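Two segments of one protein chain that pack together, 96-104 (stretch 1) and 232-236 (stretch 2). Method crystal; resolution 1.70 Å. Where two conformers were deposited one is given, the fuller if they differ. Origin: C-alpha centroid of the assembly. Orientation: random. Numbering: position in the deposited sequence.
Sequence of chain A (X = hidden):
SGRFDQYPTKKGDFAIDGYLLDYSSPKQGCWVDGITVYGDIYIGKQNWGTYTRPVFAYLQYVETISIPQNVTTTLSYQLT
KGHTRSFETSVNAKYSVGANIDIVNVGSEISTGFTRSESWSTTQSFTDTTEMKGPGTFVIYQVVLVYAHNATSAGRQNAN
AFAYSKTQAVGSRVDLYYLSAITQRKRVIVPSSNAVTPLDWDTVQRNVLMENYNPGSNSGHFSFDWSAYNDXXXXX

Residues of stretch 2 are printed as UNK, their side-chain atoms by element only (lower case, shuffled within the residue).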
# COMPACT_ATOMS: atom_id res chain seq x y z
N SER A 96 -11.96 -9.74 -2.29
CA SER A 96 -10.88 -10.74 -2.32
C SER A 96 -10.17 -10.75 -3.65
O SER A 96 -10.75 -10.40 -4.68
CB SER A 96 -11.40 -12.14 -1.97
OG SER A 96 -12.28 -12.61 -2.98
N VAL A 97 -8.89 -11.14 -3.62
CA VAL A 97 -8.07 -11.25 -4.83
C VAL A 97 -7.24 -12.53 -4.75
O VAL A 97 -6.74 -12.87 -3.67
CB VAL A 97 -7.23 -9.99 -5.17
CG1 VAL A 97 -6.17 -9.70 -4.12
CG2 VAL A 97 -6.61 -10.08 -6.56
N GLY A 98 -7.10 -13.19 -5.90
CA GLY A 98 -6.30 -14.40 -6.03
C GLY A 98 -4.83 -14.09 -5.89
O GLY A 98 -4.39 -12.98 -6.22
N ALA A 99 -4.05 -15.08 -5.44
CA ALA A 99 -2.61 -14.96 -5.24
C ALA A 99 -1.82 -14.50 -6.46
O ALA A 99 -0.75 -13.89 -6.27
CB ALA A 99 -2.04 -16.30 -4.76
N ASN A 100 -2.31 -14.81 -7.71
CA ASN A 100 -1.58 -14.52 -8.95
C ASN A 100 -1.45 -13.03 -9.28
O ASN A 100 -0.65 -12.69 -10.15
CB ASN A 100 -2.13 -15.30 -10.16
CG ASN A 100 -1.05 -15.60 -11.22
OD1 ASN A 100 0.14 -15.80 -10.92
ND2 ASN A 100 -1.44 -15.65 -12.50
N ILE A 101 -2.15 -12.15 -8.53
CA ILE A 101 -2.03 -10.70 -8.74
C ILE A 101 -0.58 -10.29 -8.42
O ILE A 101 -0.12 -9.27 -8.92
CB ILE A 101 -3.04 -9.88 -7.90
CG1 ILE A 101 -3.04 -8.37 -8.31
CG2 ILE A 101 -2.82 -10.05 -6.39
CD1 ILE A 101 -4.16 -7.50 -7.77
N ASP A 102 0.14 -11.11 -7.61
CA ASP A 102 1.51 -10.79 -7.20
C ASP A 102 2.48 -10.57 -8.36
O ASP A 102 3.52 -9.96 -8.14
CB ASP A 102 2.07 -11.79 -6.19
CG ASP A 102 3.13 -11.14 -5.30
OD1 ASP A 102 2.84 -10.08 -4.72
OD2 ASP A 102 4.24 -11.69 -5.21
N ILE A 103 2.11 -10.94 -9.61
CA ILE A 103 2.94 -10.60 -10.79
C ILE A 103 3.13 -9.06 -10.85
O ILE A 103 4.11 -8.61 -11.45
CB ILE A 103 2.40 -11.14 -12.14
CG1 ILE A 103 1.04 -10.49 -12.52
CG2 ILE A 103 2.34 -12.68 -12.14
CD1 ILE A 103 0.76 -10.50 -14.01
N VAL A 104 2.22 -8.27 -10.25
CA VAL A 104 2.35 -6.80 -10.23
C VAL A 104 3.61 -6.40 -9.44
O VAL A 104 4.32 -5.48 -9.85
CB VAL A 104 1.07 -6.05 -9.74
CG1 VAL A 104 0.82 -6.23 -8.25
CG2 VAL A 104 1.12 -4.56 -10.11
N UNK A 232 0.20 -10.60 -22.55
CA UNK A 232 -0.02 -11.85 -21.80
C UNK A 232 0.81 -11.97 -20.52
O UNK A 232 0.30 -12.49 -19.54
c UNK A 232 0.30 -12.97 -22.81
c UNK A 232 0.46 -10.86 -23.99
c UNK A 232 0.94 -12.29 -23.99
N UNK A 233 2.05 -11.44 -20.53
CA UNK A 233 2.92 -11.49 -19.35
C UNK A 233 2.43 -10.61 -18.20
O UNK A 233 2.86 -10.81 -17.06
n UNK A 233 4.88 -13.52 -20.57
c UNK A 233 5.40 -14.04 -21.66
c UNK A 233 4.91 -12.14 -20.76
n UNK A 233 5.77 -13.10 -22.54
c UNK A 233 5.44 -11.88 -21.98
c UNK A 233 4.38 -11.19 -19.73
N UNK A 234 1.48 -9.69 -18.47
CA UNK A 234 0.91 -8.84 -17.41
C UNK A 234 -0.58 -9.13 -17.12
O UNK A 234 -1.25 -8.34 -16.46
n UNK A 234 2.74 -5.12 -19.19
n UNK A 234 2.11 -3.68 -20.87
c UNK A 234 2.88 -5.53 -17.79
c UNK A 234 2.13 -4.01 -19.59
n UNK A 234 1.55 -3.20 -18.70
c UNK A 234 1.16 -7.36 -17.71
c UNK A 234 2.64 -7.01 -17.60
N UNK A 235 -1.06 -10.29 -17.56
CA UNK A 235 -2.42 -10.76 -17.28
C UNK A 235 -2.29 -11.93 -16.31
O UNK A 235 -1.50 -12.85 -16.54
n UNK A 235 -6.60 -9.19 -21.08
c UNK A 235 -3.33 -10.05 -19.61
n UNK A 235 -7.70 -10.96 -20.12
n UNK A 235 -5.43 -11.06 -20.43
c UNK A 235 -3.12 -11.19 -18.58
c UNK A 235 -6.57 -10.40 -20.53
c UNK A 235 -4.12 -10.53 -20.82
N UNK A 236 -3.03 -11.90 -15.20
CA UNK A 236 -2.94 -12.98 -14.23
C UNK A 236 -4.25 -13.75 -14.12
O UNK A 236 -5.29 -13.24 -14.61
OXT UNK A 236 -4.25 -14.84 -13.51
c UNK A 236 -5.38 -11.29 -10.66
c UNK A 236 -5.33 -9.92 -10.83
c UNK A 236 -2.47 -12.45 -12.87
c UNK A 236 -4.35 -9.36 -11.64
c UNK A 236 -3.48 -11.56 -12.16
c UNK A 236 -4.45 -12.11 -11.31
o UNK A 236 -6.23 -9.12 -10.18
c UNK A 236 -3.45 -10.18 -12.31

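Position 232 opens the second stretch with three side-chain carbons and no other element. One of them lies at bonding distance from the residue's own backbone N, so the chain closes into a five-membered ring. None of these atoms comes within contact range of stretch 1. A ring closed onto the backbone N identifies Pro232. It fixes phi close to -55°, a value that suits the first residue of a short 3-10 segment, and the O of Pro232 accepts a hydrogen bond from the N of position 235 at 3.3 Å, which closes the turn.

Position 233 carries one carbon leading to a five-membered ring of three carbons and two nitrogens. Its CA-to-CB bond points sideways, and the end of the side chain leads away from stretch 1, so the ring makes no contact there. What matters is the backbone: O of position 233 lies 3.7 Å from CD1 of Ile103. The ring is an imidazole, and the residue is His233. A polar ring is well placed in this exposed setting.

At position 234 the side chain is a run of three carbons, a nitrogen, and a carbon bearing two more nitrogens. Its end, too, leads away, and on the stretch 1 side it is the backbone that makes the approach, with C of position 234 3.7 Å from CD1 of Ile103. The guanidinium ending makes it Arg234. The arm bends at chi3 (-74°, m), and its guanidinium, with several donors to place, bonds outside this contact.

Position 235 repeats the same pattern of atoms, three carbons, a nitrogen and a carbon with two nitrogens. Here the CA-to-CB bond points away from stretch 1, and again the backbone makes the approach, with N of position 235 4.0 Å from CD1 of Ile103. This is Arg235; the residue is exposed, and NH1 is hydrogen-bonded elsewhere in the structure.

Position 236 has one carbon, then a six-membered carbon ring bearing a single oxygen, and its backbone ends in a carboxylate. The ring lies against Ile101, and the ring oxygen lies near Val97 and Ile101. This is Tyr236, the chain's last residue. Its flat ring suits the place because a backbone can pack closely over it: CA of Ile101 stands 3.6 Å from the centroid of the Tyr236 ring, only 4° off the normal, in a CH-pi contact. CG1 of Ile101 adds an apolar contact with CE2 of Tyr236 at 3.7 Å. The OH of Tyr236, hydrogen-bonded elsewhere in the structure, is 3.8 Å from CG2 of Val97 and 3.6 Å from CD1 of Ile101.

The contact thus works mainly through the chain terminus. Tyr236 contributes by far the largest buried area, with its ring held against Ile101. Beside it, CD1 of Ile103 packs on the backbone of residues 233 to 235 and reaches CB of Tyr236 at 3.9 Å. Asn100 supplies the polar anchor: its ND2 donates a nearly straight hydrogen bond (168°) to OXT of Tyr236 at 3.1 Å. Since OXT exists only at a chain end, this bond engages the terminus itself.

Stretch 2 232-236: PHRRY
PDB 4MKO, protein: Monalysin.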